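Local atomic coordinates of 4-hydroxy-3-methylbut-2-enyl diphosphate reductase, apicoplast (Plasmodium falciparum, PDB entry 4N7B), a protein that reduces 1-hydroxy-2-methyl-2-(E)-butenyl 4-diphosphate to isopentenyl and dimethylallyl diphosphate at an iron-sulfur cluster, the terminal step of isoprenoid precursor synthesis by the DOXP/MEP pathway. Residues L224-G229 and N509-H514; Y253-I258 and H293-Q298; I287-A292 and I311-P316. One frame throughout, in Å; residues are numbered along the deposited sequence.

Interaction 1: L224-G229 and N509-H514; sequences LINPRG and NFDGAH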
loop_
_atom_site.group_PDB
_atom_site.type_symbol
_atom_site.label_atom_id
_atom_site.label_comp_id
_atom_site.label_asym_id
_atom_site.label_seq_id
_atom_site.Cartn_x
_atom_site.Cartn_y
_atom_site.Cartn_z
ATOM N N LEU A 224 11.056 14.972 11.834
ATOM C CA LEU A 224 10.084 13.908 11.949
ATOM C C LEU A 224 8.842 14.339 11.191
ATOM O O LEU A 224 8.191 15.344 11.513
ATOM C CB LEU A 224 9.747 13.630 13.415
ATOM C CG LEU A 224 8.673 12.565 13.653
ATOM C CD1 LEU A 224 9.135 11.201 13.117
ATOM C CD2 LEU A 224 8.355 12.486 15.151
ATOM N N ILE A 225 8.524 13.574 10.163
ATOM C CA ILE A 225 7.543 13.999 9.182
ATOM C C ILE A 225 6.161 13.440 9.466
ATOM O O ILE A 225 6.005 12.288 9.877
ATOM C CB ILE A 225 7.969 13.560 7.783
ATOM C CG1 ILE A 225 9.278 14.253 7.415
ATOM C CG2 ILE A 225 6.911 13.920 6.780
ATOM C CD1 ILE A 225 9.988 13.677 6.211
ATOM N N ASN A 226 5.165 14.267 9.191
ATOM C CA ASN A 226 3.784 13.880 9.286
ATOM C C ASN A 226 3.137 14.480 8.049
ATOM O O ASN A 226 3.430 15.612 7.681
ATOM C CB ASN A 226 3.190 14.485 10.586
ATOM C CG ASN A 226 1.881 13.869 10.970
ATOM O OD1 ASN A 226 1.792 12.652 11.184
ATOM N ND2 ASN A 226 0.842 14.709 11.095
ATOM N N PRO A 227 2.256 13.738 7.386
ATOM C CA PRO A 227 1.845 12.370 7.693
ATOM C C PRO A 227 2.861 11.300 7.320
ATOM O O PRO A 227 3.697 11.482 6.423
ATOM C CB PRO A 227 0.579 12.194 6.850
ATOM C CG PRO A 227 0.768 13.108 5.715
ATOM C CD PRO A 227 1.488 14.307 6.270
ATOM N N ARG A 228 2.748 10.175 8.025
ATOM C CA ARG A 228 3.603 9.024 7.836
ATOM C C ARG A 228 2.874 7.841 8.411
ATOM O O ARG A 228 1.842 8.007 9.065
ATOM C CB ARG A 228 4.909 9.183 8.617
ATOM C CG ARG A 228 4.684 9.289 10.156
ATOM C CD ARG A 228 6.024 9.313 10.908
ATOM N NE ARG A 228 5.850 9.271 12.351
ATOM C CZ ARG A 228 5.592 10.342 13.103
ATOM N NH1 ARG A 228 5.503 11.539 12.551
ATOM N NH2 ARG A 228 5.423 10.225 14.414
ATOM N N GLY A 229 3.436 6.647 8.235
ATOM C CA GLY A 229 2.947 5.498 8.989
ATOM C C GLY A 229 1.551 5.053 8.582
ATOM O O GLY A 229 1.064 5.396 7.492
ATOM N N ASN A 509 9.488 18.824 14.147
ATOM C CA ASN A 509 8.389 18.243 13.390
ATOM C C ASN A 509 8.291 18.923 12.049
ATOM O O ASN A 509 8.430 20.137 11.947
ATOM C CB ASN A 509 7.063 18.417 14.118
ATOM C CG ASN A 509 6.995 17.597 15.386
ATOM O OD1 ASN A 509 6.698 16.401 15.361
ATOM N ND2 ASN A 509 7.288 18.232 16.502
ATOM N N PHE A 510 8.033 18.142 11.018
ATOM C CA PHE A 510 7.668 18.717 9.744
ATOM C C PHE A 510 6.290 18.222 9.312
ATOM O O PHE A 510 6.072 17.018 9.144
ATOM C CB PHE A 510 8.676 18.400 8.642
ATOM C CG PHE A 510 8.282 19.017 7.342
ATOM C CD1 PHE A 510 8.504 20.373 7.118
ATOM C CD2 PHE A 510 7.576 18.287 6.402
ATOM C CE1 PHE A 510 8.092 20.967 5.946
ATOM C CE2 PHE A 510 7.148 18.874 5.235
ATOM C CZ PHE A 510 7.408 20.215 4.998
ATOM N N ASP A 511 5.371 19.157 9.100
ATOM C CA ASP A 511 4.007 18.826 8.703
ATOM C C ASP A 511 3.720 19.143 7.251
ATOM O O ASP A 511 3.800 20.292 6.846
ATOM C CB ASP A 511 3.022 19.633 9.537
ATOM C CG ASP A 511 2.742 19.001 10.874
ATOM O OD1 ASP A 511 3.457 19.324 11.857
ATOM O OD2 ASP A 511 1.796 18.183 10.938
ATOM N N GLY A 512 3.371 18.122 6.477
ATOM C CA GLY A 512 2.719 18.334 5.198
ATOM C C GLY A 512 1.288 18.757 5.513
ATOM O O GLY A 512 0.968 19.100 6.673
ATOM N N ALA A 513 0.416 18.732 4.507
ATOM C CA ALA A 513 -0.968 19.155 4.710
ATOM C C ALA A 513 -1.597 18.194 5.688
ATOM O O ALA A 513 -1.187 17.032 5.773
ATOM C CB ALA A 513 -1.744 19.153 3.402
ATOM N N HIS A 514 -2.575 18.675 6.444
ATOM C CA HIS A 514 -3.293 17.798 7.347
ATOM C C HIS A 514 -3.914 16.673 6.525
ATOM O O HIS A 514 -4.595 16.911 5.539
ATOM C CB HIS A 514 -4.389 18.544 8.112
ATOM C CG HIS A 514 -5.134 17.667 9.068
ATOM N ND1 HIS A 514 -6.450 17.303 8.878
ATOM C CD2 HIS A 514 -4.734 17.050 10.205
ATOM C CE1 HIS A 514 -6.834 16.514 9.866
ATOM N NE2 HIS A 514 -5.810 16.344 10.685
HETATM O O HOH W 1 5.925 15.179 12.828
#
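Three backbone hydrogen bonds join residues 224-226 and 509-512 in parallel register. Phe-510 N donates to Leu-224 O at 2.8 Å, almost straight at the hydrogen (173°) but from above the carbonyl plane. Asn-226 then serves the same partner strand as both donor and acceptor: its N reaches Phe-510 O at 2.9 Å, and its O receives Gly-512 N at 2.8 Å, each donor lying nearly along the C=O axis. Leu-224 O also accepts a hydrogen bond from a water at 2.6 Å, and this water donates in turn to Asn-509 OD1, so the side-chain amide is tied back to the neighbouring strand.

The side chains alternate across the sheet. On one face, Ile-225 CG2 sits at the edge of the Phe-510 ring, near its plane, and Ile-426 of helix 414-427 packs against both residues. On the other, Asn-226 and Asp-511 run side by side with amide and carboxylate planes 80° apart; ND2 and OD2 stay 3.6 Å apart, without a hydrogen bond. These strands belong to a five-stranded parallel sheet in which 506-511 is an outermost strand and 221-226 lies between it and 477-482.

Beyond Asn-226 a cis peptide bond leads into Pro-227, whose CD comes within 3.9 Å of Ala-513 O. Arg-228 folds back along its own segment: NH1 donates to Ile-225 O at 2.8 Å, with the acceptor in the guanidinium plane, while Leu-224 CD1 covers one face of that group over its centre. NH2 forms a salt bridge with Glu-488, which further fixes the guanidinium as the chain continues toward the cluster ligand Cys-231.

Interaction 2: Y253-I258 and H293-Q298; sequences YVKHKI and HGISPQ
A histidine-rich edge of the probable substrate pocket forms where the loop after strand 252-255 meets the segment leading into helix 297-305. As in related enzymes, His-293 probably binds substrate and products, and in this crystal a sulfate ion lies close to its side chain.

The His-293 ring, with CG anti to the carbonyl carbon (chi1 -49°), reaches across to the backbone of the other loop. Its CE1 lies 3.7 Å from Lys-257 O, which sits at the ring edge near its plane. His-256 swings its ring out with CG anti to the backbone N, and CD2 comes to 4.1 Å from His-293 ND1. The two imidazoles meet obliquely, their centroids 5.9 Å apart and their planes at 79°. His-260, another predicted ligand of the diphosphate substrate, links them: its ring stacks on His-293, and its NE2 is hydrogen-bonded to His-256 NE2.

Farther from the pocket the contact is apolar. Lys-255 bends at chi2 (61°) and crosses Ile-295 at about a right angle, so that CD1 of the isoleucine touches the lysine chain at two points: CG at 3.5 Å and CE at 3.6 Å. The ammonium group continues past this methyl to a salt bridge with Glu-277.

Glu-277 also accepts a hydrogen bond from His-256 ND1. The carboxylate would hold the His-256 ring in place and could stabilise positive charge on it, so this second-shell residue may influence the orientation and ionisation of His-260 beside the probable diphosphate site.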
loop_
_atom_site.group_PDB
_atom_site.type_symbol
_atom_site.label_atom_id
_atom_site.label_comp_id
_atom_site.label_asym_id
_atom_site.label_seq_id
_atom_site.Cartn_x
_atom_site.Cartn_y
_atom_site.Cartn_z
ATOM N N TYR A 253 -7.391 -17.878 9.141
ATOM C CA TYR A 253 -6.682 -17.932 7.873
ATOM C C TYR A 253 -6.795 -16.626 7.114
ATOM O O TYR A 253 -7.876 -16.057 6.994
ATOM C CB TYR A 253 -7.195 -19.099 7.035
ATOM C CG TYR A 253 -6.757 -20.422 7.605
ATOM C CD1 TYR A 253 -5.495 -20.931 7.327
ATOM C CD2 TYR A 253 -7.582 -21.143 8.457
ATOM C CE1 TYR A 253 -5.077 -22.134 7.857
ATOM C CE2 TYR A 253 -7.169 -22.352 8.995
ATOM C CZ TYR A 253 -5.916 -22.841 8.690
ATOM O OH TYR A 253 -5.491 -24.039 9.220
ATOM N N VAL A 254 -5.660 -16.149 6.616
ATOM C CA VAL A 254 -5.624 -14.913 5.856
ATOM C C VAL A 254 -4.982 -15.178 4.509
ATOM O O VAL A 254 -3.916 -15.780 4.433
ATOM C CB VAL A 254 -4.798 -13.841 6.573
ATOM C CG1 VAL A 254 -4.743 -12.574 5.740
ATOM C CG2 VAL A 254 -5.366 -13.566 7.956
ATOM N N LYS A 255 -5.639 -14.729 3.449
ATOM C CA LYS A 255 -5.128 -14.910 2.105
ATOM C C LYS A 255 -4.142 -13.785 1.778
ATOM O O LYS A 255 -4.517 -12.619 1.733
ATOM C CB LYS A 255 -6.288 -14.944 1.114
ATOM C CG LYS A 255 -5.876 -14.848 -0.333
ATOM C CD LYS A 255 -4.971 -15.984 -0.772
ATOM C CE LYS A 255 -4.641 -15.838 -2.261
ATOM N NZ LYS A 255 -3.826 -16.961 -2.820
ATOM N N HIS A 256 -2.898 -14.193 1.530
ATOM C CA HIS A 256 -1.715 -13.328 1.441
ATOM C C HIS A 256 -1.471 -12.553 2.727
ATOM O O HIS A 256 -2.349 -12.454 3.586
ATOM C CB HIS A 256 -1.757 -12.367 0.245
ATOM C CG HIS A 256 -0.415 -11.781 -0.083
ATOM N ND1 HIS A 256 0.555 -12.492 -0.759
ATOM C CD2 HIS A 256 0.138 -10.579 0.205
ATOM C CE1 HIS A 256 1.636 -11.746 -0.890
ATOM N NE2 HIS A 256 1.409 -10.581 -0.313
ATOM N N LYS A 257 -0.264 -12.011 2.854
ATOM C CA LYS A 257 0.093 -11.226 4.024
ATOM C C LYS A 257 -0.881 -10.054 4.129
ATOM O O LYS A 257 -1.183 -9.388 3.147
ATOM C CB LYS A 257 1.543 -10.770 3.936
ATOM C CG LYS A 257 2.508 -11.949 4.021
ATOM C CD LYS A 257 3.954 -11.496 4.009
ATOM C CE LYS A 257 4.906 -12.636 4.390
ATOM N NZ LYS A 257 4.818 -13.013 5.838
ATOM N N ILE A 258 -1.407 -9.843 5.322
ATOM C CA ILE A 258 -2.509 -8.906 5.516
ATOM C C ILE A 258 -2.120 -7.474 5.143
ATOM O O ILE A 258 -2.926 -6.730 4.592
ATOM C CB ILE A 258 -3.018 -8.998 6.964
ATOM C CG1 ILE A 258 -4.544 -8.894 6.996
ATOM C CG2 ILE A 258 -2.308 -8.005 7.851
ATOM C CD1 ILE A 258 -5.042 -7.552 6.951
ATOM N N HIS A 293 -4.756 -5.616 0.044
ATOM C CA HIS A 293 -4.356 -5.429 -1.349
ATOM C C HIS A 293 -5.405 -5.939 -2.320
ATOM O O HIS A 293 -5.291 -5.756 -3.532
ATOM C CB HIS A 293 -3.053 -6.188 -1.608
ATOM C CG HIS A 293 -1.998 -5.932 -0.579
ATOM N ND1 HIS A 293 -1.592 -6.892 0.323
ATOM C CD2 HIS A 293 -1.289 -4.814 -0.291
ATOM C CE1 HIS A 293 -0.666 -6.379 1.114
ATOM N NE2 HIS A 293 -0.466 -5.120 0.766
ATOM N N GLY A 294 -6.403 -6.634 -1.801
ATOM C CA GLY A 294 -7.439 -7.162 -2.654
ATOM C C GLY A 294 -7.106 -8.531 -3.216
ATOM O O GLY A 294 -6.007 -9.070 -3.033
ATOM N N ILE A 295 -8.069 -9.085 -3.939
ATOM C CA ILE A 295 -7.994 -10.467 -4.358
ATOM C C ILE A 295 -8.637 -10.641 -5.728
ATOM O O ILE A 295 -9.474 -9.833 -6.136
ATOM C CB ILE A 295 -8.695 -11.390 -3.318
ATOM C CG1 ILE A 295 -8.347 -12.854 -3.588
ATOM C CG2 ILE A 295 -10.223 -11.180 -3.316
ATOM C CD1 ILE A 295 -6.903 -13.194 -3.285
ATOM N N SER A 296 -8.227 -11.684 -6.444
ATOM C CA SER A 296 -8.843 -12.020 -7.720
ATOM C C SER A 296 -10.239 -12.614 -7.474
ATOM O O SER A 296 -10.434 -13.379 -6.528
ATOM C CB SER A 296 -7.967 -13.018 -8.492
ATOM O OG SER A 296 -6.676 -12.486 -8.744
ATOM N N PRO A 297 -11.222 -12.245 -8.312
ATOM C CA PRO A 297 -12.608 -12.725 -8.188
ATOM C C PRO A 297 -12.687 -14.247 -8.176
ATOM O O PRO A 297 -13.535 -14.833 -7.507
ATOM C CB PRO A 297 -13.287 -12.194 -9.453
ATOM C CG PRO A 297 -12.426 -11.067 -9.929
ATOM C CD PRO A 297 -11.037 -11.330 -9.451
ATOM N N GLN A 298 -11.794 -14.872 -8.932
ATOM C CA GLN A 298 -11.759 -16.326 -9.075
ATOM C C GLN A 298 -11.526 -16.995 -7.724
ATOM O O GLN A 298 -12.117 -18.027 -7.416
ATOM C CB GLN A 298 -10.646 -16.717 -10.047
ATOM C CG GLN A 298 -10.870 -16.242 -11.485
ATOM C CD GLN A 298 -10.458 -14.793 -11.723
ATOM O OE1 GLN A 298 -10.062 -14.089 -10.801
ATOM N NE2 GLN A 298 -10.556 -14.345 -12.969
#

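Interaction 3: I287-A292 and I311-P316; sequences ILIYSA and IDATCP. With F3S (Fe3-s4 cluster), chain B.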
loop_
_atom_site.group_PDB
_atom_site.type_symbol
_atom_site.label_atom_id
_atom_site.label_comp_id
_atom_site.label_asym_id
_atom_site.label_seq_id
_atom_site.Cartn_x
_atom_site.Cartn_y
_atom_site.Cartn_z
ATOM N N ILE A 287 -13.121 -19.508 8.535
ATOM C CA ILE A 287 -12.931 -18.096 8.221
ATOM C C ILE A 287 -11.760 -17.907 7.273
ATOM O O ILE A 287 -10.693 -18.482 7.477
ATOM C CB ILE A 287 -12.601 -17.290 9.494
ATOM C CG1 ILE A 287 -13.712 -17.434 10.536
ATOM C CG2 ILE A 287 -12.388 -15.830 9.157
ATOM C CD1 ILE A 287 -14.781 -16.360 10.437
ATOM N N LEU A 288 -11.960 -17.097 6.240
ATOM C CA LEU A 288 -10.848 -16.630 5.434
ATOM C C LEU A 288 -10.932 -15.132 5.256
ATOM O O LEU A 288 -11.974 -14.609 4.863
ATOM C CB LEU A 288 -10.829 -17.283 4.061
ATOM C CG LEU A 288 -9.670 -16.799 3.177
ATOM C CD1 LEU A 288 -8.320 -17.197 3.771
ATOM C CD2 LEU A 288 -9.817 -17.358 1.781
ATOM N N ILE A 289 -9.823 -14.453 5.532
ATOM C CA ILE A 289 -9.740 -13.006 5.382
ATOM C C ILE A 289 -8.936 -12.604 4.149
ATOM O O ILE A 289 -7.822 -13.096 3.936
ATOM C CB ILE A 289 -9.086 -12.376 6.613
ATOM C CG1 ILE A 289 -9.895 -12.745 7.862
ATOM C CG2 ILE A 289 -8.999 -10.878 6.448
ATOM C CD1 ILE A 289 -9.308 -12.241 9.162
ATOM N N TYR A 290 -9.492 -11.707 3.341
ATOM C CA TYR A 290 -8.769 -11.179 2.187
ATOM C C TYR A 290 -7.978 -9.948 2.611
ATOM O O TYR A 290 -8.501 -9.070 3.301
ATOM C CB TYR A 290 -9.734 -10.825 1.050
ATOM C CG TYR A 290 -10.551 -11.996 0.554
ATOM C CD1 TYR A 290 -9.944 -13.186 0.173
ATOM C CD2 TYR A 290 -11.933 -11.921 0.484
ATOM C CE1 TYR A 290 -10.693 -14.261 -0.275
ATOM C CE2 TYR A 290 -12.690 -12.995 0.037
ATOM C CZ TYR A 290 -12.068 -14.161 -0.338
ATOM O OH TYR A 290 -12.829 -15.228 -0.786
ATOM N N SER A 291 -6.723 -9.874 2.190
ATOM C CA SER A 291 -5.846 -8.803 2.634
ATOM C C SER A 291 -6.238 -7.448 2.050
ATOM O O SER A 291 -7.078 -7.355 1.156
ATOM C CB SER A 291 -4.403 -9.107 2.235
ATOM O OG SER A 291 -4.211 -8.856 0.855
ATOM N N ALA A 292 -5.592 -6.400 2.551
ATOM C CA ALA A 292 -5.853 -5.033 2.125
ATOM C C ALA A 292 -5.627 -4.810 0.644
ATOM O O ALA A 292 -6.232 -3.915 0.056
ATOM C CB ALA A 292 -4.983 -4.094 2.914
ATOM N N ILE A 311 -14.287 -12.908 4.782
ATOM C CA ILE A 311 -14.212 -11.617 5.443
ATOM C C ILE A 311 -13.218 -10.727 4.705
ATOM O O ILE A 311 -12.005 -10.927 4.785
ATOM C CB ILE A 311 -13.823 -11.766 6.912
ATOM C CG1 ILE A 311 -14.958 -12.480 7.649
ATOM C CG2 ILE A 311 -13.545 -10.394 7.523
ATOM C CD1 ILE A 311 -14.856 -12.411 9.139
ATOM N N ASP A 312 -13.752 -9.745 3.988
ATOM C CA ASP A 312 -12.984 -9.022 2.989
ATOM C C ASP A 312 -12.416 -7.712 3.523
ATOM O O ASP A 312 -13.142 -6.731 3.662
ATOM C CB ASP A 312 -13.867 -8.737 1.780
ATOM C CG ASP A 312 -13.093 -8.161 0.616
ATOM O OD1 ASP A 312 -11.868 -7.930 0.748
ATOM O OD2 ASP A 312 -13.713 -7.919 -0.436
ATOM N N ALA A 313 -11.108 -7.694 3.783
ATOM C CA ALA A 313 -10.440 -6.501 4.316
ATOM C C ALA A 313 -9.744 -5.734 3.213
ATOM O O ALA A 313 -8.862 -4.909 3.484
ATOM C CB ALA A 313 -9.426 -6.881 5.411
ATOM N N THR A 314 -10.127 -6.006 1.968
ATOM C CA THR A 314 -9.630 -5.216 0.844
ATOM C C THR A 314 -9.824 -3.764 1.221
ATOM O O THR A 314 -10.895 -3.379 1.689
ATOM C CB THR A 314 -10.427 -5.468 -0.453
ATOM O OG1 THR A 314 -10.179 -6.787 -0.938
ATOM C CG2 THR A 314 -10.048 -4.464 -1.531
ATOM N N CYS A 315 -8.795 -2.954 1.035
ATOM C CA CYS A 315 -8.932 -1.518 1.205
ATOM C C CYS A 315 -9.988 -0.931 0.260
ATOM O O CYS A 315 -9.975 -1.211 -0.936
ATOM C CB CYS A 315 -7.596 -0.822 0.952
ATOM S SG CYS A 315 -7.774 0.965 1.183
ATOM N N PRO A 316 -10.901 -0.102 0.790
ATOM C CA PRO A 316 -11.931 0.526 -0.050
ATOM C C PRO A 316 -11.380 1.224 -1.291
ATOM O O PRO A 316 -12.102 1.318 -2.292
ATOM C CB PRO A 316 -12.578 1.539 0.891
ATOM C CG PRO A 316 -12.406 0.917 2.288
ATOM C CD PRO A 316 -11.073 0.205 2.221
HETATM FE FE1 F3S B . -3.435 2.241 2.500
HETATM FE FE3 F3S B . -5.605 1.672 1.010
HETATM FE FE4 F3S B . -3.716 3.384 0.159
HETATM S S1 F3S B . -4.276 0.266 2.062
HETATM S S2 F3S B . -1.799 2.701 1.061
HETATM S S3 F3S B . -5.080 3.609 1.884
HETATM S S4 F3S B . -4.817 1.913 -1.050
#
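The first and last strands of a beta-alpha-beta unit, 287-290 and 309-312, run in parallel here and carry the chain to the iron-sulfur site. Ile-311 N donates to Leu-288 O at 2.9 Å, nearly along the carbonyl axis, and Ile-311 O receives Tyr-290 N at 3.0 Å. Tyr-290 O then accepts Ala-313 N on an in-plane lone pair, although that bond is bent at the hydrogen (139°).

Ile-289 and Ile-311 lie side by side on one face of the sheet, CG1 of the former 4.2 Å from CB of the latter. Helix 232-247 covers both through Cys-244. On the other face Tyr-290 and Asp-312 cross at about a right angle. The aspartate lies at the ring edge, its CB 3.9 Å from Tyr-290 CD2, with ring and carboxylate planes perpendicular. The phenol hydroxyl is hydrogen-bonded to Glu-310.

Asp-312 shapes the turn that follows. Its OD1 accepts Thr-314 N from above the carboxylate plane, closing an Asx turn, and takes the Thr-314 hydroxyl at 2.6 Å on its syn lone pair. OD2 forms a salt bridge with Arg-300 of helix 297-305, so both carboxylate oxygens are engaged.

Past the strands, Cys-315 N bonds to Ala-292 O at 2.9 Å, nearly straight (172°) and on a lone pair. This fixes the cysteine backbone while SG, anti to its own N, binds FE3 of the cluster at 2.3 Å. Cys-315 is also the N-cap of helix 316-329, its side chain capping a backbone N: a cluster ligand at the junction of a parallel strand and the following helix, in the three-cysteine iron-sulfur site of the IspH family.

How the interactions relate
Interactions 2 and 3 are two parts of one region, with centres 6 Å apart. Strands 252-255 and 287-290 are neighbours in the same four-stranded sheet, where Ile-289 probably bonds through both N and O to Tyr-253 O and Lys-255 N. Beyond the C-terminal ends of the strands, interaction 3 supplies the cluster ligand Cys-315, while interaction 2 places His-293, its side chain about 6 Å from the cluster and about 4 Å from the side chain of Glu-345, the predicted proton donor. Interaction 1 belongs to another sheet, with its centre about 30 Å and 28 Å from those of interactions 2 and 3. The Pro-227 side chain nevertheless lies about 11 Å from the cluster.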